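Local coordinates for possible transcriptional regulatory arsR-family protein (Mycobacterium bovis, PDB 3GW2), which probably binds DNA as an ArsR-family transcriptional regulator and takes part in a regulatory network that coordinates tolerance to the antitubercular drug bedaquiline, at residues Q29-L34 / G66-R71. Numbering follows the deposited sequence.
Sequences QILDLL and GLVEAR
Val68 turns one methyl, CG1, to two leucines of helix 27-34. Its CG1 lies 3.9 Å from Leu34 CD1 and 4.1 Å from Leu31 CD2. The two leucines are three residues apart, a little under one turn of that helix. They reach the methyl from directions about a right angle apart. Leu34 crosses Val68 at about a right angle, while Leu31 approaches it on a slant. In Val68, CG1 is anti to the carbonyl carbon (chi1 -65°), which directs this branch at the helix. Both leucines have the same rotamer, with CG anti to the carbonyl carbon and CD1 anti to CA. In Leu31, chi1 is -70° and chi2 179°, and its two methyls go to different partners. Its CD2 branch goes to Val68, and its CD1 branch reaches Leu67 CD1 at 4.2 Å. No hydrogen bond links the two segments. The contact is wholly apolar, small and buried, and the four touching side chains meet through methyl groups alone. Gly66, with positive phi, ends helix 52-64 in a Schellman motif. The chain then turns through Leu67 into the strand at Val68. This is the step from the helix-turn-helix into the beta hairpin of the winged-helix fold. Val68 also packs on Leu62 of helix 52-64 and on Tyr79 of strand 76-81, the hairpin partner of its own strand. Leu34 rests on Ile44 of helix 41-48. On the Leu67 side, helix 84-98 supplies Phe90 against Leu31 and Leu89 against Leu67, and Val96 of the second subunit also packs on Leu67.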
loop_
_atom_site.group_PDB
_atom_site.type_symbol
_atom_site.label_atom_id
_atom_site.label_comp_id
_atom_site.label_asym_id
_atom_site.label_seq_id
_atom_site.Cartn_x
_atom_site.Cartn_y
_atom_site.Cartn_z
ATOM N N GLN A 29 5.298 -11.614 -3.455
ATOM C CA GLN A 29 5.963 -12.902 -3.220
ATOM C C GLN A 29 7.378 -12.698 -2.703
ATOM O O GLN A 29 7.820 -13.404 -1.804
ATOM C CB GLN A 29 5.988 -13.747 -4.494
ATOM C CG GLN A 29 4.602 -14.130 -4.984
ATOM C CD GLN A 29 4.625 -14.951 -6.255
ATOM O OE1 GLN A 29 3.636 -15.002 -6.988
ATOM N NE2 GLN A 29 5.744 -15.609 -6.518
ATOM N N ILE A 30 8.068 -11.705 -3.251
ATOM C CA ILE A 30 9.400 -11.335 -2.774
ATOM C C ILE A 30 9.396 -11.042 -1.285
ATOM O O ILE A 30 10.280 -11.489 -0.556
ATOM C CB ILE A 30 9.978 -10.126 -3.550
ATOM C CG1 ILE A 30 10.245 -10.512 -5.020
ATOM C CG2 ILE A 30 11.265 -9.635 -2.873
ATOM C CD1 ILE A 30 10.574 -9.333 -5.957
ATOM N N LEU A 31 8.384 -10.310 -0.829
ATOM C CA LEU A 31 8.275 -9.956 0.591
ATOM C C LEU A 31 8.088 -11.178 1.472
ATOM O O LEU A 31 8.745 -11.303 2.507
ATOM C CB LEU A 31 7.169 -8.907 0.811
ATOM C CG LEU A 31 7.470 -7.509 0.270
ATOM C CD1 LEU A 31 6.289 -6.577 0.518
ATOM C CD2 LEU A 31 8.735 -6.929 0.906
ATOM N N ASP A 32 7.228 -12.106 1.049
ATOM C CA ASP A 32 7.057 -13.377 1.770
ATOM C C ASP A 32 8.341 -14.173 1.816
ATOM O O ASP A 32 8.665 -14.789 2.833
ATOM C CB ASP A 32 5.946 -14.224 1.148
ATOM C CG ASP A 32 4.663 -14.172 1.950
ATOM O OD1 ASP A 32 4.691 -14.468 3.167
ATOM O OD2 ASP A 32 3.614 -13.835 1.373
ATOM N N LEU A 33 9.091 -14.132 0.718
ATOM C CA LEU A 33 10.354 -14.846 0.622
ATOM C C LEU A 33 11.422 -14.283 1.559
ATOM O O LEU A 33 12.177 -15.040 2.176
ATOM C CB LEU A 33 10.861 -14.842 -0.821
ATOM C CG LEU A 33 12.089 -15.696 -1.088
ATOM C CD1 LEU A 33 11.765 -17.195 -1.005
ATOM C CD2 LEU A 33 12.671 -15.334 -2.436
ATOM N N LEU A 34 11.481 -12.959 1.662
ATOM C CA LEU A 34 12.483 -12.305 2.497
ATOM C C LEU A 34 12.087 -12.287 3.973
ATOM O O LEU A 34 12.886 -11.922 4.826
ATOM C CB LEU A 34 12.728 -10.875 2.002
ATOM C CG LEU A 34 13.313 -10.692 0.596
ATOM C CD1 LEU A 34 13.424 -9.229 0.300
ATOM C CD2 LEU A 34 14.667 -11.372 0.473
ATOM N N GLY A 66 10.580 1.972 0.212
ATOM C CA GLY A 66 11.183 1.875 1.532
ATOM C C GLY A 66 10.983 0.537 2.217
ATOM O O GLY A 66 11.201 0.423 3.431
ATOM N N LEU A 67 10.613 -0.481 1.442
ATOM C CA LEU A 67 10.178 -1.762 1.992
ATOM C C LEU A 67 11.309 -2.787 2.116
ATOM O O LEU A 67 11.219 -3.729 2.907
ATOM C CB LEU A 67 9.026 -2.345 1.162
ATOM C CG LEU A 67 7.710 -1.559 1.097
ATOM C CD1 LEU A 67 6.657 -2.358 0.350
ATOM C CD2 LEU A 67 7.200 -1.167 2.484
ATOM N N VAL A 68 12.358 -2.606 1.320
ATOM C CA VAL A 68 13.548 -3.448 1.400
ATOM C C VAL A 68 14.812 -2.577 1.421
ATOM O O VAL A 68 14.779 -1.413 0.998
ATOM C CB VAL A 68 13.633 -4.468 0.228
ATOM C CG1 VAL A 68 12.488 -5.492 0.294
ATOM C CG2 VAL A 68 13.665 -3.763 -1.138
ATOM N N GLU A 69 15.910 -3.134 1.932
ATOM C CA GLU A 69 17.225 -2.509 1.798
ATOM C C GLU A 69 18.157 -3.472 1.091
ATOM O O GLU A 69 17.881 -4.671 1.038
ATOM C CB GLU A 69 17.796 -2.100 3.155
ATOM C CG GLU A 69 16.899 -1.115 3.890
ATOM C CD GLU A 69 17.616 0.136 4.322
ATOM O OE1 GLU A 69 18.858 0.096 4.468
ATOM O OE2 GLU A 69 16.933 1.170 4.527
ATOM N N ALA A 70 19.247 -2.939 0.544
ATOM C CA ALA A 70 20.171 -3.711 -0.261
ATOM C C ALA A 70 21.605 -3.484 0.185
ATOM O O ALA A 70 21.949 -2.420 0.694
ATOM C CB ALA A 70 20.019 -3.356 -1.729
ATOM N N ARG A 71 22.433 -4.502 0.007
ATOM C CA ARG A 71 23.870 -4.365 0.167
ATOM C C ARG A 71 24.562 -5.131 -0.942
ATOM O O ARG A 71 24.037 -6.130 -1.446
ATOM C CB ARG A 71 24.334 -4.847 1.545
ATOM C CG ARG A 71 24.066 -6.304 1.833
ATOM C CD ARG A 71 24.614 -6.728 3.189
ATOM N NE ARG A 71 24.427 -8.168 3.341
ATOM C CZ ARG A 71 25.334 -9.085 2.995
ATOM N NH1 ARG A 71 26.520 -8.721 2.497
ATOM N NH2 ARG A 71 25.052 -10.371 3.152
#